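Local coordinates for protein glucoamylase (Thermoanaerobacterium thermosaccharolyticum, PDB 1LF9) that hydrolyses terminal alpha-1,4-linked glucose residues one after another from the non-reducing ends of glucan chains, probably releasing beta-D-glucose, at residues 71-76 and 156-161; 327-332 and 589-594. All coordinates share one frame; numbering follows the deposited sequence.

How the contacts relate
From the N terminus, the chain first builds the beta-rich domain, where contact 1 joins strands 70-80 and 150-157, neighbours in an antiparallel seven-stranded sheet, and so closes a mostly stranded loop of 79 residues. The chain then enters the helical glycoside hydrolase family 15 part, and contact 2 closes a larger loop by bringing 327-332 against 589-594, on the substrate side of that domain. The two loops follow in series, neither nested nor crossed. They nevertheless meet in space: His158 CE1 lies 3.4 Å from Asp331 CB, packing the loop after strand 150-157 against the loop that holds 327-332.

Contact 1: residues 71-76 and 156-161; sequences DVKEIK and DPHIKN
With CG anti to the backbone N (chi1 177°) and the chain extended beyond it, Lys73 runs alongside His158, and its CB sits over the centre of the imidazole face, 3.6 Å from the ring centroid, a CH-pi contact. A chi1 of -170° swings the Asp156 carboxylate across the lysine chain, and its OD1 comes to 3.2 Å from Lys73 CD. Beneath these side chains lies a worked example of the classic beta bulge: Lys73 and Glu74 both face Asp156. Lys73 N donates to Asp156 O at 2.9 Å, and Asp156 N donates to Glu74 O, also at 2.9 Å. Beyond the non-hydrogen-bonded pair Val72-Pro157, His158 N reaches Asp71 O (2.8 Å). Where strand 150-157 has given way to loop, Asp71 continues the pairing with its side chain: OD2 accepts Lys160 N at 2.9 Å through its anti lone pair.

On the other face of the strands, Val72 packs on Leu248 of strand 243-251, joining the two layers of this N-terminal beta domain. The polar ends gather on the face of Asp156. One water accepts from Lys73 NZ and donates to Glu74 OE1 and Asp156 OD1, while Asp30 forms a salt bridge with Lys73 and a hydrogen bond with His158 NE2. Because Asp30 and Asp156 bring like charges close together, the ammonium of Lys73, paired with Asp30 and with its NZ 4.0 Å from Asp156 OD1, probably eases their repulsion.

Contact 2: residues 327-332 and 589-594; sequences DGQRDD and LYHGAG
Gly328 and Leu589 meet where two loops of the (alpha/alpha)6 barrel, the catalytic fold of family 15, come together: the end of a 3-10 turn and a loop, with no strand pairing between them. The close-packed part is small and centres on one leucine methyl. Leu589 CD1 lies 3.7 Å from Gly328 CA, on the side where a CB would stand, and any such carbon would collide with the methyl. The same methyl approaches the carboxylate of Asp327, whose side chain crosses that of Leu589 at about a right angle.

The other part is polar and looser, and the exposed His591 lies on its solvent side. Gln329 bends at chi2 (-61°) and carries its amide over to 589-594, where NE2 donates to Tyr590 O at 3.3 Å, a long bond with an N-H...O angle of 144°. The same nitrogen donates to Trp325 O, so one amide ties both loops together beside the sugar site. Tyr590, buried, rests its ring against Trp325, probably a substrate-binding residue, and its side chain comes within about 4 Å of a bound glucose; its OH is hydrogen-bonded to Asn521. An alanine in place of Gln329 would take away the amide, probably leaving Tyr590 O and Trp325 O without this shared donor. Gly328 O sits at the edge of the imidazole, near its plane, 3.1 Å from His591 NE2.

Contact 1: residues 71-76 and 156-161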
ATOM      1  N   ASP A  71     -14.520   3.888  -0.237  1.00 34.60           N
ATOM      2  CA  ASP A  71     -15.841   4.456  -0.043  1.00 35.01           C
ATOM      3  C   ASP A  71     -15.909   5.371   1.149  1.00 34.55           C
ATOM      4  O   ASP A  71     -16.933   6.007   1.386  1.00 33.10           O
ATOM      5  CB  ASP A  71     -16.862   3.339   0.147  1.00 35.70           C
ATOM      6  CG  ASP A  71     -16.848   2.349  -0.984  1.00 37.31           C
ATOM      7  OD1 ASP A  71     -16.595   1.156  -0.717  1.00 38.12           O
ATOM      8  OD2 ASP A  71     -17.089   2.766  -2.138  1.00 39.43           O
ATOM      9  N   VAL A  72     -14.822   5.438   1.903  1.00 33.99           N
ATOM     10  CA  VAL A  72     -14.808   6.267   3.098  1.00 34.32           C
ATOM     11  C   VAL A  72     -13.490   6.997   3.276  1.00 34.47           C
ATOM     12  O   VAL A  72     -12.433   6.514   2.865  1.00 35.29           O
ATOM     13  CB  VAL A  72     -15.058   5.407   4.362  1.00 35.10           C
ATOM     14  CG1 VAL A  72     -15.130   6.287   5.589  1.00 34.10           C
ATOM     15  CG2 VAL A  72     -16.334   4.600   4.202  1.00 33.73           C
ATOM     16  N   LYS A  73     -13.557   8.172   3.889  1.00 33.90           N
ATOM     17  CA  LYS A  73     -12.358   8.949   4.147  1.00 33.03           C
ATOM     18  C   LYS A  73     -11.966   8.771   5.608  1.00 34.23           C
ATOM     19  O   LYS A  73     -10.831   8.413   5.915  1.00 30.99           O
ATOM     20  CB  LYS A  73     -12.592  10.436   3.886  1.00 31.55           C
ATOM     21  CG  LYS A  73     -11.365  11.268   4.224  1.00 30.74           C
ATOM     22  CD  LYS A  73     -11.700  12.705   4.554  1.00 32.74           C
ATOM     23  CE  LYS A  73     -10.449  13.454   5.018  1.00 32.09           C
ATOM     24  NZ  LYS A  73     -10.738  14.857   5.434  1.00 34.39           N
ATOM     25  N   GLU A  74     -12.926   9.030   6.494  1.00 34.78           N
ATOM     26  CA  GLU A  74     -12.729   8.940   7.937  1.00 36.10           C
ATOM     27  C   GLU A  74     -13.979   8.507   8.697  1.00 37.71           C
ATOM     28  O   GLU A  74     -15.110   8.593   8.206  1.00 36.70           O
ATOM     29  CB  GLU A  74     -12.390  10.296   8.544  1.00 37.39           C
ATOM     30  CG  GLU A  74     -11.115  10.962   8.166  1.00 42.75           C
ATOM     31  CD  GLU A  74     -10.921  12.200   9.009  1.00 41.76           C
ATOM     32  OE1 GLU A  74     -11.853  13.033   9.045  1.00 43.01           O
ATOM     33  OE2 GLU A  74      -9.855  12.333   9.646  1.00 47.22           O
ATOM     34  N   ILE A  75     -13.730   8.102   9.937  1.00 35.80           N
ATOM     35  CA  ILE A  75     -14.737   7.715  10.910  1.00 35.79           C
ATOM     36  C   ILE A  75     -13.995   8.020  12.202  1.00 35.21           C
ATOM     37  O   ILE A  75     -13.220   7.200  12.684  1.00 34.25           O
ATOM     38  CB  ILE A  75     -15.089   6.215  10.857  1.00 37.12           C
ATOM     39  CG1 ILE A  75     -15.847   5.896   9.570  1.00 37.28           C
ATOM     40  CG2 ILE A  75     -15.968   5.858  12.045  1.00 38.90           C
ATOM     41  CD1 ILE A  75     -16.212   4.434   9.414  1.00 36.98           C
ATOM     42  N   LYS A  76     -14.210   9.221  12.736  1.00 35.95           N
ATOM     43  CA  LYS A  76     -13.528   9.659  13.951  1.00 35.62           C
ATOM     44  C   LYS A  76     -14.478  10.206  15.019  1.00 36.96           C
ATOM     45  O   LYS A  76     -15.653  10.454  14.757  1.00 36.48           O
ATOM     46  CB  LYS A  76     -12.504  10.738  13.601  1.00 35.93           C
ATOM     47  CG  LYS A  76     -13.129  11.966  12.944  1.00 36.74           C
ATOM     48  CD  LYS A  76     -12.133  13.096  12.755  1.00 35.42           C
ATOM     49  CE  LYS A  76     -12.803  14.313  12.131  1.00 35.63           C
ATOM     50  NZ  LYS A  76     -11.827  15.387  11.795  1.00 36.54           N
ATOM     51  N   ASP A 156     -17.287  10.414   7.403  1.00 38.88           N
ATOM     52  CA  ASP A 156     -17.035  11.167   6.177  1.00 37.58           C
ATOM     53  C   ASP A 156     -16.989  10.183   5.014  1.00 37.77           C
ATOM     54  O   ASP A 156     -15.961   9.552   4.755  1.00 36.86           O
ATOM     55  CB  ASP A 156     -15.707  11.923   6.298  1.00 36.59           C
ATOM     56  CG  ASP A 156     -15.486  12.915   5.165  1.00 36.59           C
ATOM     57  OD1 ASP A 156     -14.628  13.813   5.336  1.00 33.72           O
ATOM     58  OD2 ASP A 156     -16.158  12.799   4.111  1.00 32.31           O
ATOM     59  N   PRO A 157     -18.118  10.024   4.312  1.00 38.19           N
ATOM     60  CA  PRO A 157     -18.205   9.107   3.177  1.00 37.99           C
ATOM     61  C   PRO A 157     -17.634   9.661   1.872  1.00 37.93           C
ATOM     62  O   PRO A 157     -17.732  10.856   1.589  1.00 38.59           O
ATOM     63  CB  PRO A 157     -19.699   8.829   3.084  1.00 39.58           C
ATOM     64  CG  PRO A 157     -20.292  10.144   3.487  1.00 39.33           C
ATOM     65  CD  PRO A 157     -19.453  10.527   4.686  1.00 38.38           C
ATOM     66  N   HIS A 158     -17.024   8.772   1.097  1.00 36.55           N
ATOM     67  CA  HIS A 158     -16.435   9.088  -0.205  1.00 35.81           C
ATOM     68  C   HIS A 158     -16.705   7.848  -1.061  1.00 36.87           C
ATOM     69  O   HIS A 158     -15.781   7.206  -1.579  1.00 35.98           O
ATOM     70  CB  HIS A 158     -14.920   9.313  -0.087  1.00 34.71           C
ATOM     71  CG  HIS A 158     -14.537  10.655   0.463  1.00 35.15           C
ATOM     72  ND1 HIS A 158     -13.289  11.210   0.263  1.00 35.91           N
ATOM     73  CD2 HIS A 158     -15.223  11.545   1.220  1.00 34.98           C
ATOM     74  CE1 HIS A 158     -13.225  12.380   0.872  1.00 35.33           C
ATOM     75  NE2 HIS A 158     -14.385  12.608   1.461  1.00 36.28           N
ATOM     76  N   ILE A 159     -17.987   7.519  -1.187  1.00 36.33           N
ATOM     77  CA  ILE A 159     -18.425   6.345  -1.929  1.00 36.71           C
ATOM     78  C   ILE A 159     -17.976   6.294  -3.386  1.00 36.41           C
ATOM     79  O   ILE A 159     -18.115   7.261  -4.142  1.00 33.93           O
ATOM     80  CB  ILE A 159     -19.960   6.198  -1.832  1.00 36.82           C
ATOM     81  CG1 ILE A 159     -20.355   6.080  -0.357  1.00 37.80           C
ATOM     82  CG2 ILE A 159     -20.431   4.968  -2.612  1.00 36.16           C
ATOM     83  CD1 ILE A 159     -21.835   6.007  -0.112  1.00 41.65           C
ATOM     84  N   LYS A 160     -17.431   5.137  -3.754  1.00 36.54           N
ATOM     85  CA  LYS A 160     -16.922   4.874  -5.094  1.00 37.15           C
ATOM     86  C   LYS A 160     -15.842   5.842  -5.545  1.00 35.86           C
ATOM     87  O   LYS A 160     -15.947   6.472  -6.601  1.00 33.24           O
ATOM     88  CB  LYS A 160     -18.060   4.842  -6.120  1.00 38.19           C
ATOM     89  CG  LYS A 160     -18.986   3.650  -5.943  1.00 42.64           C
ATOM     90  CD  LYS A 160     -19.746   3.318  -7.222  1.00 46.49           C
ATOM     91  CE  LYS A 160     -18.820   2.726  -8.270  1.00 46.74           C
ATOM     92  NZ  LYS A 160     -19.554   2.401  -9.522  1.00 51.32           N
ATOM     93  N   ASN A 161     -14.803   5.947  -4.724  1.00 35.07           N
ATOM     94  CA  ASN A 161     -13.652   6.790  -5.010  1.00 35.33           C
ATOM     95  C   ASN A 161     -13.891   8.281  -5.218  1.00 37.06           C
ATOM     96  O   ASN A 161     -13.173   8.913  -5.995  1.00 37.81           O
ATOM     97  CB  ASN A 161     -12.886   6.241  -6.220  1.00 33.77           C
ATOM     98  CG  ASN A 161     -12.172   4.937  -5.920  1.00 33.22           C
ATOM     99  OD1 ASN A 161     -11.562   4.779  -4.862  1.00 35.12           O
ATOM    100  ND2 ASN A 161     -12.219   4.001  -6.865  1.00 33.35           N
TER
HETATM  101  O   HOH W   1     -12.733  15.268   7.383  1.00 59.96           O

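Contact 2: residues 327-332 and 589-594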
ATOM      1  N   ASP A 327      -4.193  13.381   2.152  1.00 37.33           N
ATOM      2  CA  ASP A 327      -4.796  14.469   2.901  1.00 38.63           C
ATOM      3  C   ASP A 327      -4.427  15.806   2.255  1.00 39.49           C
ATOM      4  O   ASP A 327      -4.754  16.879   2.766  1.00 40.35           O
ATOM      5  CB  ASP A 327      -4.366  14.401   4.377  1.00 38.19           C
ATOM      6  CG  ASP A 327      -2.873  14.211   4.555  1.00 39.12           C
ATOM      7  OD1 ASP A 327      -2.238  13.539   3.710  1.00 39.23           O
ATOM      8  OD2 ASP A 327      -2.333  14.721   5.558  1.00 38.28           O
ATOM      9  N   GLY A 328      -3.762  15.719   1.108  1.00 39.02           N
ATOM     10  CA  GLY A 328      -3.367  16.906   0.377  1.00 40.06           C
ATOM     11  C   GLY A 328      -3.885  16.889  -1.056  1.00 41.19           C
ATOM     12  O   GLY A 328      -3.536  17.760  -1.852  1.00 41.21           O
ATOM     13  N   GLN A 329      -4.715  15.900  -1.384  1.00 41.47           N
ATOM     14  CA  GLN A 329      -5.276  15.771  -2.731  1.00 43.03           C
ATOM     15  C   GLN A 329      -6.803  15.897  -2.667  1.00 42.82           C
ATOM     16  O   GLN A 329      -7.421  15.426  -1.715  1.00 41.42           O
ATOM     17  CB  GLN A 329      -4.913  14.402  -3.330  1.00 44.56           C
ATOM     18  CG  GLN A 329      -3.498  13.904  -3.026  1.00 48.04           C
ATOM     19  CD  GLN A 329      -2.404  14.817  -3.567  1.00 51.32           C
ATOM     20  OE1 GLN A 329      -2.339  15.083  -4.772  1.00 51.48           O
ATOM     21  NE2 GLN A 329      -1.534  15.297  -2.675  1.00 49.45           N
ATOM     22  N   ARG A 330      -7.414  16.533  -3.666  1.00 44.32           N
ATOM     23  CA  ARG A 330      -8.870  16.662  -3.674  1.00 45.49           C
ATOM     24  C   ARG A 330      -9.472  15.261  -3.741  1.00 45.99           C
ATOM     25  O   ARG A 330      -8.907  14.363  -4.368  1.00 46.36           O
ATOM     26  CB  ARG A 330      -9.354  17.502  -4.870  1.00 48.27           C
ATOM     27  CG  ARG A 330     -10.875  17.401  -5.129  1.00 52.37           C
ATOM     28  CD  ARG A 330     -11.567  18.734  -5.439  1.00 53.91           C
ATOM     29  NE  ARG A 330     -10.957  19.512  -6.519  1.00 57.06           N
ATOM     30  CZ  ARG A 330     -11.351  19.500  -7.791  1.00 57.42           C
ATOM     31  NH1 ARG A 330     -12.367  18.743  -8.176  1.00 57.51           N
ATOM     32  NH2 ARG A 330     -10.727  20.260  -8.684  1.00 59.17           N
ATOM     33  N   ASP A 331     -10.613  15.076  -3.089  1.00 45.35           N
ATOM     34  CA  ASP A 331     -11.279  13.780  -3.059  1.00 45.01           C
ATOM     35  C   ASP A 331     -11.804  13.268  -4.403  1.00 45.78           C
ATOM     36  O   ASP A 331     -12.821  12.575  -4.449  1.00 44.47           O
ATOM     37  CB  ASP A 331     -12.432  13.807  -2.054  1.00 45.38           C
ATOM     38  CG  ASP A 331     -13.405  14.946  -2.309  1.00 44.85           C
ATOM     39  OD1 ASP A 331     -13.502  15.409  -3.466  1.00 43.59           O
ATOM     40  OD2 ASP A 331     -14.080  15.366  -1.350  1.00 43.64           O
ATOM     41  N   ASP A 332     -11.123  13.603  -5.492  1.00 48.18           N
ATOM     42  CA  ASP A 332     -11.545  13.127  -6.808  1.00 50.83           C
ATOM     43  C   ASP A 332     -11.171  11.661  -6.945  1.00 51.74           C
ATOM     44  O   ASP A 332     -10.463  11.102  -6.099  1.00 51.49           O
ATOM     45  CB  ASP A 332     -10.857  13.899  -7.938  1.00 52.32           C
ATOM     46  CG  ASP A 332     -11.330  15.329  -8.044  1.00 54.97           C
ATOM     47  OD1 ASP A 332     -12.559  15.550  -8.105  1.00 57.02           O
ATOM     48  OD2 ASP A 332     -10.469  16.232  -8.079  1.00 57.70           O
ATOM     49  N   LEU A 589       3.153  19.124   1.921  1.00 41.65           N
ATOM     50  CA  LEU A 589       2.896  17.827   1.322  1.00 39.97           C
ATOM     51  C   LEU A 589       3.294  17.866  -0.150  1.00 39.20           C
ATOM     52  O   LEU A 589       3.417  18.939  -0.740  1.00 39.64           O
ATOM     53  CB  LEU A 589       1.414  17.473   1.446  1.00 38.56           C
ATOM     54  CG  LEU A 589       0.862  17.407   2.869  1.00 36.63           C
ATOM     55  CD1 LEU A 589      -0.609  17.041   2.818  1.00 36.70           C
ATOM     56  CD2 LEU A 589       1.648  16.381   3.680  1.00 36.17           C
ATOM     57  N   TYR A 590       3.502  16.693  -0.734  1.00 38.64           N
ATOM     58  CA  TYR A 590       3.876  16.581  -2.139  1.00 37.42           C
ATOM     59  C   TYR A 590       2.666  16.847  -3.028  1.00 38.40           C
ATOM     60  O   TYR A 590       1.587  16.300  -2.797  1.00 39.08           O
ATOM     61  CB  TYR A 590       4.407  15.176  -2.430  1.00 34.92           C
ATOM     62  CG  TYR A 590       4.600  14.877  -3.904  1.00 33.64           C
ATOM     63  CD1 TYR A 590       5.760  15.276  -4.575  1.00 30.56           C
ATOM     64  CD2 TYR A 590       3.618  14.203  -4.632  1.00 32.42           C
ATOM     65  CE1 TYR A 590       5.934  15.010  -5.928  1.00 31.20           C
ATOM     66  CE2 TYR A 590       3.782  13.932  -5.989  1.00 31.57           C
ATOM     67  CZ  TYR A 590       4.942  14.338  -6.629  1.00 31.75           C
ATOM     68  OH  TYR A 590       5.106  14.070  -7.967  1.00 34.14           O
ATOM     69  N   HIS A 591       2.848  17.687  -4.041  1.00 37.40           N
ATOM     70  CA  HIS A 591       1.772  17.998  -4.970  1.00 37.81           C
ATOM     71  C   HIS A 591       2.296  17.968  -6.393  1.00 38.15           C
ATOM     72  O   HIS A 591       1.754  18.637  -7.266  1.00 40.23           O
ATOM     73  CB  HIS A 591       1.175  19.383  -4.696  1.00 38.81           C
ATOM     74  CG  HIS A 591       0.472  19.496  -3.381  1.00 38.77           C
ATOM     75  ND1 HIS A 591       1.115  19.882  -2.222  1.00 40.87           N
ATOM     76  CD2 HIS A 591      -0.815  19.258  -3.037  1.00 38.90           C
ATOM     77  CE1 HIS A 591       0.251  19.878  -1.222  1.00 38.56           C
ATOM     78  NE2 HIS A 591      -0.926  19.502  -1.690  1.00 38.44           N
ATOM     79  N   GLY A 592       3.358  17.207  -6.628  1.00 36.21           N
ATOM     80  CA  GLY A 592       3.900  17.130  -7.970  1.00 35.37           C
ATOM     81  C   GLY A 592       5.384  17.416  -8.058  1.00 34.95           C
ATOM     82  O   GLY A 592       6.063  16.931  -8.963  1.00 34.56           O
ATOM     83  N   ALA A 593       5.896  18.204  -7.119  1.00 34.73           N
ATOM     84  CA  ALA A 593       7.311  18.548  -7.120  1.00 34.67           C
ATOM     85  C   ALA A 593       7.804  18.818  -5.709  1.00 35.05           C
ATOM     86  O   ALA A 593       7.220  19.627  -4.986  1.00 37.28           O
ATOM     87  CB  ALA A 593       7.548  19.770  -8.000  1.00 34.60           C
ATOM     88  N   GLY A 594       8.871  18.131  -5.317  1.00 33.45           N
ATOM     89  CA  GLY A 594       9.430  18.326  -3.990  1.00 30.62           C
ATOM     90  C   GLY A 594      10.817  17.722  -3.871  1.00 29.95           C
ATOM     91  O   GLY A 594      11.666  17.882  -4.756  1.00 26.86           O
TER